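Local atomic coordinates of flagellar protein (Xanthomonas campestris pv. campestris, PDB entry 3C12), a protein that is a FlgD hook-capping protein, probably required for assembly of the flagellar hook, where it may act as a scaffold. Residues A[103-111]-A[120-128]; A[18-28]-A[79-87]. All coordinates share one frame; numbering follows the deposited sequence.

Overall arrangement
The chain is the C-terminal part of FlgD, with Ig-like and tudor-like folds built mainly of antiparallel strands, with very little helix. Contact 1 (103-111 with 120-128) is a hairpin made by neighbouring strands, whereas contact 2 (18-28 with 79-87) joins strands far apart in sequence, within the range of the Ig-like family. Their centres are about 13 Å apart, and strands 83-93 and 98-115, one from each contact, are neighbours in the same sheet. Two polar links tie the contacts directly: Thr103 OG1 to Ser18 O (2.8 Å), a probable hydrogen bond, and Lys84 NZ to Leu126 O (2.6 Å). Val105 CG2 also packs against Ser18 CB, at 3.4 Å.

Contact 1: residues A[103-111]-A[120-128]; sequences TYVDAPVDS and YLNLTGLGT
A beta hairpin with a classic bulge brings Asp110 and Ser111 together opposite Asn122. Asn122 O lies 2.9 Å from Asp110 N and 3.4 Å from Ser111 N, and both hydrogen bonds are weak by geometry. The return bond is firmer: Asn122 N donates nearly straight to Ser111 O at 2.7 Å. On the same face the two side chains meet, Asn122 ND2 giving a hydrogen to Ser111 OG (2.6 Å) with the hydroxyl slightly tilted out of the amide plane. ND2 also reaches Thr113 OG1, so the amide nitrogen is held by two hydroxyls of strand 98-115.

The bulge shifts the register by one residue relative to the non-hydrogen-bonded pair Val109 and Leu123, and Val109 is the centre of an inverse gamma turn. The short strand axes diverge strongly from antiparallel, at 115°, consistent with strong bending in a curled sheet; the hairpin probably belongs to the tudor-like part of FlgD.

Just before the turn, Pro108 O accepts two hydrogen bonds from Thr124. The backbone N approaches nearly end-on to the carbonyl at 3.0 Å, while OG1 comes from above the carbonyl plane, 47° out of it, at 3.2 Å. With OG1 beside the backbone N (chi1 -49°), one residue can supply both donors.

The other face is apolar. Val109 CG2 meets Leu123 CD2 at 4.0 Å and lies near Leu121 CD1, the valine having CG2 on the side of its own N. Further along, one methyl of Leu126, CD1, sits over Ala107 CB (3.7 Å) and also touches Val105 CG1. Leu126 reaches this position from the loop after Leu123, whose N and O both bond to Gly127.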
loop_
_atom_site.group_PDB
_atom_site.type_symbol
_atom_site.label_atom_id
_atom_site.label_comp_id
_atom_site.label_asym_id
_atom_site.label_seq_id
_atom_site.Cartn_x
_atom_site.Cartn_y
_atom_site.Cartn_z
ATOM N N THR A 103 0.079 -4.188 0.030
ATOM C CA THR A 103 -0.985 -4.942 0.675
ATOM C C THR A 103 -2.351 -4.287 0.515
ATOM O O THR A 103 -2.487 -3.072 0.648
ATOM C CB THR A 103 -0.698 -5.113 2.179
ATOM O OG1 THR A 103 -0.091 -3.921 2.688
ATOM C CG2 THR A 103 0.230 -6.280 2.417
ATOM N N TYR A 104 -3.356 -5.105 0.213
ATOM C CA TYR A 104 -4.727 -4.629 0.061
ATOM C C TYR A 104 -5.553 -5.362 1.082
ATOM O O TYR A 104 -5.626 -6.589 1.079
ATOM C CB TYR A 104 -5.273 -4.900 -1.349
ATOM C CG TYR A 104 -4.443 -4.257 -2.437
ATOM C CD1 TYR A 104 -3.233 -4.833 -2.841
ATOM C CD2 TYR A 104 -4.816 -3.040 -3.004
ATOM C CE1 TYR A 104 -2.409 -4.207 -3.780
ATOM C CE2 TYR A 104 -3.997 -2.402 -3.946
ATOM C CZ TYR A 104 -2.792 -2.989 -4.326
ATOM O OH TYR A 104 -1.945 -2.357 -5.222
ATOM N N VAL A 105 -6.174 -4.602 1.967
ATOM C CA VAL A 105 -6.969 -5.190 3.025
ATOM C C VAL A 105 -8.444 -5.231 2.723
ATOM O O VAL A 105 -9.001 -4.292 2.144
ATOM C CB VAL A 105 -6.775 -4.419 4.329
ATOM C CG1 VAL A 105 -7.603 -5.038 5.425
ATOM C CG2 VAL A 105 -5.316 -4.406 4.690
ATOM N N ASP A 106 -9.073 -6.330 3.123
ATOM C CA ASP A 106 -10.502 -6.475 2.934
ATOM C C ASP A 106 -11.213 -6.002 4.201
ATOM O O ASP A 106 -10.849 -6.405 5.311
ATOM C CB ASP A 106 -10.878 -7.921 2.645
ATOM C CG ASP A 106 -12.383 -8.103 2.498
ATOM O OD1 ASP A 106 -13.091 -8.087 3.538
ATOM O OD2 ASP A 106 -12.859 -8.234 1.348
ATOM N N ALA A 107 -12.225 -5.154 4.026
ATOM C CA ALA A 107 -12.961 -4.609 5.153
ATOM C C ALA A 107 -14.398 -4.318 4.803
ATOM O O ALA A 107 -14.718 -3.963 3.667
ATOM C CB ALA A 107 -12.300 -3.328 5.637
ATOM N N PRO A 108 -15.291 -4.449 5.791
ATOM C CA PRO A 108 -16.714 -4.195 5.584
ATOM C C PRO A 108 -17.031 -2.693 5.577
ATOM O O PRO A 108 -16.608 -1.949 6.466
ATOM C CB PRO A 108 -17.352 -4.938 6.748
ATOM C CG PRO A 108 -16.372 -4.709 7.841
ATOM C CD PRO A 108 -15.037 -4.927 7.162
ATOM N N VAL A 109 -17.758 -2.256 4.551
ATOM C CA VAL A 109 -18.154 -0.855 4.414
ATOM C C VAL A 109 -19.343 -0.626 5.335
ATOM O O VAL A 109 -20.494 -0.790 4.920
ATOM C CB VAL A 109 -18.593 -0.537 2.978
ATOM C CG1 VAL A 109 -18.991 0.920 2.874
ATOM C CG2 VAL A 109 -17.478 -0.866 2.004
ATOM N N ASP A 110 -19.060 -0.255 6.581
ATOM C CA ASP A 110 -20.102 -0.034 7.569
ATOM C C ASP A 110 -21.108 1.021 7.134
ATOM O O ASP A 110 -22.313 0.885 7.380
ATOM C CB ASP A 110 -19.495 0.364 8.913
ATOM C CG ASP A 110 -20.556 0.611 9.978
ATOM O OD1 ASP A 110 -21.313 -0.336 10.303
ATOM O OD2 ASP A 110 -20.639 1.757 10.482
ATOM N N SER A 111 -20.619 2.073 6.489
ATOM C CA SER A 111 -21.499 3.135 6.023
ATOM C C SER A 111 -20.750 4.099 5.129
ATOM O O SER A 111 -19.527 4.032 4.997
ATOM C CB SER A 111 -22.082 3.902 7.208
ATOM O OG SER A 111 -21.061 4.577 7.922
ATOM N N TYR A 120 -17.028 9.566 1.466
ATOM C CA TYR A 120 -16.117 8.689 2.192
ATOM C C TYR A 120 -16.763 7.423 2.718
ATOM O O TYR A 120 -17.932 7.416 3.096
ATOM C CB TYR A 120 -15.484 9.448 3.357
ATOM C CG TYR A 120 -14.607 10.570 2.873
ATOM C CD1 TYR A 120 -15.166 11.776 2.431
ATOM C CD2 TYR A 120 -13.224 10.382 2.727
ATOM C CE1 TYR A 120 -14.373 12.769 1.838
ATOM C CE2 TYR A 120 -12.419 11.359 2.136
ATOM C CZ TYR A 120 -13.001 12.552 1.687
ATOM O OH TYR A 120 -12.219 13.501 1.051
ATOM N N LEU A 121 -15.991 6.343 2.733
ATOM C CA LEU A 121 -16.484 5.068 3.229
ATOM C C LEU A 121 -15.985 4.918 4.647
ATOM O O LEU A 121 -14.835 5.245 4.953
ATOM C CB LEU A 121 -15.947 3.901 2.404
ATOM C CG LEU A 121 -15.928 4.020 0.889
ATOM C CD1 LEU A 121 -15.748 2.629 0.301
ATOM C CD2 LEU A 121 -17.222 4.636 0.396
ATOM N N ASN A 122 -16.859 4.426 5.510
ATOM C CA ASN A 122 -16.511 4.215 6.901
ATOM C C ASN A 122 -16.303 2.724 7.026
ATOM O O ASN A 122 -17.254 1.947 7.139
ATOM C CB ASN A 122 -17.642 4.723 7.790
ATOM C CG ASN A 122 -18.015 6.152 7.458
ATOM O OD1 ASN A 122 -17.159 7.039 7.450
ATOM N ND2 ASN A 122 -19.293 6.382 7.156
ATOM N N LEU A 123 -15.032 2.346 6.958
ATOM C CA LEU A 123 -14.617 0.957 7.018
ATOM C C LEU A 123 -14.489 0.470 8.448
ATOM O O LEU A 123 -13.781 1.065 9.261
ATOM C CB LEU A 123 -13.295 0.806 6.279
ATOM C CG LEU A 123 -13.329 1.417 4.878
ATOM C CD1 LEU A 123 -11.946 1.335 4.278
ATOM C CD2 LEU A 123 -14.350 0.692 3.996
ATOM N N THR A 124 -15.189 -0.618 8.744
ATOM C CA THR A 124 -15.187 -1.198 10.072
ATOM C C THR A 124 -13.800 -1.670 10.473
ATOM O O THR A 124 -13.195 -2.501 9.793
ATOM C CB THR A 124 -16.153 -2.376 10.148
ATOM O OG1 THR A 124 -17.415 -1.987 9.587
ATOM C CG2 THR A 124 -16.353 -2.803 11.594
ATOM N N GLY A 125 -13.311 -1.121 11.582
ATOM C CA GLY A 125 -11.999 -1.464 12.086
ATOM C C GLY A 125 -10.886 -0.562 11.576
ATOM O O GLY A 125 -10.117 0.003 12.364
ATOM N N LEU A 126 -10.797 -0.426 10.253
ATOM C CA LEU A 126 -9.761 0.383 9.627
ATOM C C LEU A 126 -9.983 1.859 9.803
ATOM O O LEU A 126 -9.070 2.585 10.175
ATOM C CB LEU A 126 -9.669 0.075 8.138
ATOM C CG LEU A 126 -9.096 -1.296 7.804
ATOM C CD1 LEU A 126 -9.158 -1.531 6.311
ATOM C CD2 LEU A 126 -7.667 -1.372 8.299
ATOM N N GLY A 127 -11.196 2.309 9.524
ATOM C CA GLY A 127 -11.480 3.718 9.651
ATOM C C GLY A 127 -12.067 4.331 8.395
ATOM O O GLY A 127 -13.016 3.812 7.801
ATOM N N THR A 128 -11.490 5.441 7.972
ATOM C CA THR A 128 -12.000 6.133 6.807
ATOM C C THR A 128 -11.263 5.864 5.519
ATOM O O THR A 128 -10.066 5.577 5.506
ATOM C CB THR A 128 -12.026 7.656 7.051
ATOM O OG1 THR A 128 -13.392 8.078 7.178
ATOM C CG2 THR A 128 -11.317 8.423 5.907
#

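Contact 2: residues A[18-28]-A[79-87]; sequences SAQVAIDATGS and RMAAGKYGI
Ala19 O receives Ile87 N in an almost straight hydrogen bond of 2.8 Å, which begins the antiparallel pairing of strands 20-23 and 83-87, their axes at 148°. More than 50 residues apart in sequence, the two strands pair within the range of the FlgD Ig-like family. Gln20 follows opposite Gly86 as a non-hydrogen-bonded pair. Val21 faces Tyr85, taking Tyr85 N on its O (2.7 Å). Its CG1 branch, beside the valine's own N, meets Ile87 CG2 at 3.6 Å, the two side chains crossing at about a right angle on the face that Val21, Ile23 and Tyr85 turn inward. Ala22, on the other face, rests its CB near the aliphatic CG of Lys84.

Ile23 and Gly83 exchange both backbone hydrogens, Ile23 N to Gly83 O at 2.9 Å and Gly83 N to Ile23 O at 2.7 Å. CG1 of Ile23 lies between its backbone N and carbonyl carbon (chi1 48°), which carries CD1 to Tyr85 CE1, 3.8 Å away. The Tyr85 hydroxyl in turn bonds to Ala81 O near the ring plane, and its ring stacks edge-to-face with Trp70.

After the strand, Asp24 OD2 accepts Gly27 N (2.9 Å) in an Asx motif. A water gives a hydrogen to Asp24 O at 2.7 Å, another to Met80 O, and takes one from Arg79 NE. A direct bond from Arg79 NH2 to Asp24 O is doubtful, since that nitrogen sits too close to Gly27. The chemistry therefore implies two regimes: backbone pairing over an apolar face up to Gly83, then a turn closed by the Asp24 carboxylate and linked to Arg79 and Met80 through one water.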
loop_
_atom_site.group_PDB
_atom_site.type_symbol
_atom_site.label_atom_id
_atom_site.label_comp_id
_atom_site.label_asym_id
_atom_site.label_seq_id
_atom_site.Cartn_x
_atom_site.Cartn_y
_atom_site.Cartn_z
ATOM N N SER A 18 -3.868 -0.853 2.262
ATOM C CA SER A 18 -3.672 -0.525 3.667
ATOM C C SER A 18 -2.372 -1.108 4.189
ATOM O O SER A 18 -2.025 -2.237 3.871
ATOM C CB SER A 18 -4.851 -1.053 4.494
ATOM O OG SER A 18 -4.758 -0.649 5.843
ATOM N N ALA A 19 -1.648 -0.325 4.979
ATOM C CA ALA A 19 -0.391 -0.781 5.551
ATOM C C ALA A 19 -0.676 -1.506 6.854
ATOM O O ALA A 19 0.219 -2.085 7.456
ATOM C CB ALA A 19 0.531 0.396 5.804
ATOM N N GLN A 20 -1.928 -1.470 7.293
ATOM C CA GLN A 20 -2.306 -2.144 8.523
ATOM C C GLN A 20 -3.632 -2.873 8.391
ATOM O O GLN A 20 -4.396 -2.632 7.464
ATOM C CB GLN A 20 -2.340 -1.151 9.699
ATOM C CG GLN A 20 -3.056 0.168 9.445
ATOM C CD GLN A 20 -2.919 1.151 10.606
ATOM O OE1 GLN A 20 -1.816 1.430 11.070
ATOM N NE2 GLN A 20 -4.043 1.686 11.067
ATOM N N VAL A 21 -3.878 -3.793 9.312
ATOM C CA VAL A 21 -5.111 -4.572 9.332
ATOM C C VAL A 21 -5.722 -4.399 10.715
ATOM O O VAL A 21 -5.051 -3.961 11.638
ATOM C CB VAL A 21 -4.835 -6.069 9.091
ATOM C CG1 VAL A 21 -4.141 -6.263 7.759
ATOM C CG2 VAL A 21 -3.979 -6.622 10.204
ATOM N N ALA A 22 -6.991 -4.734 10.872
ATOM C CA ALA A 22 -7.608 -4.570 12.177
ATOM C C ALA A 22 -8.402 -5.789 12.617
ATOM O O ALA A 22 -8.925 -6.539 11.788
ATOM C CB ALA A 22 -8.501 -3.339 12.174
ATOM N N ILE A 23 -8.468 -5.994 13.929
ATOM C CA ILE A 23 -9.228 -7.103 14.485
ATOM C C ILE A 23 -10.050 -6.635 15.672
ATOM O O ILE A 23 -9.647 -5.729 16.406
ATOM C CB ILE A 23 -8.330 -8.257 14.981
ATOM C CG1 ILE A 23 -7.206 -7.697 15.851
ATOM C CG2 ILE A 23 -7.834 -9.073 13.811
ATOM C CD1 ILE A 23 -6.426 -8.756 16.595
ATOM N N ASP A 24 -11.217 -7.245 15.833
ATOM C CA ASP A 24 -12.093 -6.949 16.952
ATOM C C ASP A 24 -11.650 -7.931 18.032
ATOM O O ASP A 24 -10.457 -8.231 18.147
ATOM C CB ASP A 24 -13.556 -7.188 16.570
ATOM C CG ASP A 24 -13.775 -8.514 15.866
ATOM O OD1 ASP A 24 -14.949 -8.877 15.649
ATOM O OD2 ASP A 24 -12.784 -9.191 15.521
ATOM N N ALA A 25 -12.587 -8.444 18.817
ATOM C CA ALA A 25 -12.219 -9.404 19.858
ATOM C C ALA A 25 -12.502 -10.841 19.408
ATOM O O ALA A 25 -11.922 -11.781 19.941
ATOM C CB ALA A 25 -12.963 -9.091 21.162
ATOM N N THR A 26 -13.385 -10.997 18.421
ATOM C CA THR A 26 -13.742 -12.316 17.891
ATOM C C THR A 26 -12.636 -12.802 16.957
ATOM O O THR A 26 -12.354 -14.006 16.878
ATOM C CB THR A 26 -15.079 -12.268 17.106
ATOM O OG1 THR A 26 -15.619 -13.592 17.010
ATOM C CG2 THR A 26 -14.865 -11.713 15.686
ATOM N N GLY A 27 -12.046 -11.852 16.226
ATOM C CA GLY A 27 -10.930 -12.155 15.343
ATOM C C GLY A 27 -11.074 -12.347 13.849
ATOM O O GLY A 27 -12.176 -12.564 13.332
ATOM N N SER A 28 -9.918 -12.258 13.179
ATOM C CA SER A 28 -9.747 -12.431 11.732
ATOM C C SER A 28 -9.655 -11.184 10.846
ATOM O O SER A 28 -10.543 -10.322 10.832
ATOM C CB SER A 28 -10.812 -13.381 11.176
ATOM O OG SER A 28 -10.563 -14.703 11.638
ATOM N N ARG A 79 -4.061 -14.777 21.642
ATOM C CA ARG A 79 -5.031 -13.875 21.024
ATOM C C ARG A 79 -4.606 -12.436 21.356
ATOM O O ARG A 79 -4.533 -12.061 22.531
ATOM C CB ARG A 79 -6.423 -14.140 21.595
ATOM C CG ARG A 79 -7.467 -13.190 21.103
ATOM C CD ARG A 79 -7.742 -13.427 19.642
ATOM N NE ARG A 79 -8.434 -12.283 19.057
ATOM C CZ ARG A 79 -8.990 -12.274 17.849
ATOM N NH1 ARG A 79 -8.942 -13.363 17.085
ATOM N NH2 ARG A 79 -9.583 -11.167 17.405
ATOM N N MET A 80 -4.308 -11.645 20.329
ATOM C CA MET A 80 -3.890 -10.266 20.537
ATOM C C MET A 80 -5.112 -9.380 20.755
ATOM O O MET A 80 -6.236 -9.759 20.403
ATOM C CB MET A 80 -3.089 -9.777 19.333
ATOM C CG MET A 80 -1.815 -10.552 19.094
ATOM S SD MET A 80 -0.711 -10.389 20.455
ATOM C CE MET A 80 -0.079 -8.843 20.188
ATOM N N ALA A 81 -4.888 -8.205 21.343
ATOM C CA ALA A 81 -5.968 -7.258 21.621
ATOM C C ALA A 81 -6.609 -6.718 20.346
ATOM O O ALA A 81 -5.964 -6.631 19.298
ATOM C CB ALA A 81 -5.442 -6.098 22.449
ATOM N N ALA A 82 -7.889 -6.370 20.437
ATOM C CA ALA A 82 -8.587 -5.811 19.295
ATOM C C ALA A 82 -7.859 -4.502 18.979
ATOM O O ALA A 82 -7.297 -3.854 19.874
ATOM C CB ALA A 82 -10.045 -5.548 19.638
ATOM N N GLY A 83 -7.849 -4.131 17.703
ATOM C CA GLY A 83 -7.172 -2.915 17.296
ATOM C C GLY A 83 -6.516 -3.043 15.931
ATOM O O GLY A 83 -6.690 -4.045 15.234
ATOM N N LYS A 84 -5.761 -2.014 15.559
ATOM C CA LYS A 84 -5.067 -1.966 14.276
ATOM C C LYS A 84 -3.625 -2.448 14.392
ATOM O O LYS A 84 -2.913 -2.078 15.316
ATOM C CB LYS A 84 -5.091 -0.531 13.721
ATOM C CG LYS A 84 -6.499 0.006 13.482
ATOM C CD LYS A 84 -6.481 1.435 12.971
ATOM C CE LYS A 84 -7.903 1.947 12.758
ATOM N NZ LYS A 84 -7.952 3.390 12.388
ATOM N N TYR A 85 -3.208 -3.283 13.448
ATOM C CA TYR A 85 -1.857 -3.814 13.437
ATOM C C TYR A 85 -1.226 -3.580 12.084
ATOM O O TYR A 85 -1.918 -3.592 11.062
ATOM C CB TYR A 85 -1.863 -5.310 13.735
ATOM C CG TYR A 85 -2.220 -5.635 15.150
ATOM C CD1 TYR A 85 -3.548 -5.637 15.578
ATOM C CD2 TYR A 85 -1.226 -5.908 16.081
ATOM C CE1 TYR A 85 -3.874 -5.902 16.899
ATOM C CE2 TYR A 85 -1.536 -6.177 17.407
ATOM C CZ TYR A 85 -2.856 -6.171 17.808
ATOM O OH TYR A 85 -3.140 -6.434 19.126
ATOM N N GLY A 86 0.089 -3.374 12.078
ATOM C CA GLY A 86 0.790 -3.148 10.829
ATOM C C GLY A 86 1.101 -4.441 10.098
ATOM O O GLY A 86 1.429 -5.452 10.717
ATOM N N ILE A 87 0.981 -4.420 8.777
ATOM C CA ILE A 87 1.276 -5.608 7.990
ATOM C C ILE A 87 2.210 -5.317 6.821
ATOM O O ILE A 87 2.015 -4.371 6.059
ATOM C CB ILE A 87 -0.008 -6.285 7.444
ATOM C CG1 ILE A 87 0.396 -7.503 6.610
ATOM C CG2 ILE A 87 -0.828 -5.311 6.617
ATOM C CD1 ILE A 87 -0.740 -8.175 5.911
HETATM O O HOH W 1 -8.879 -9.306 20.124
#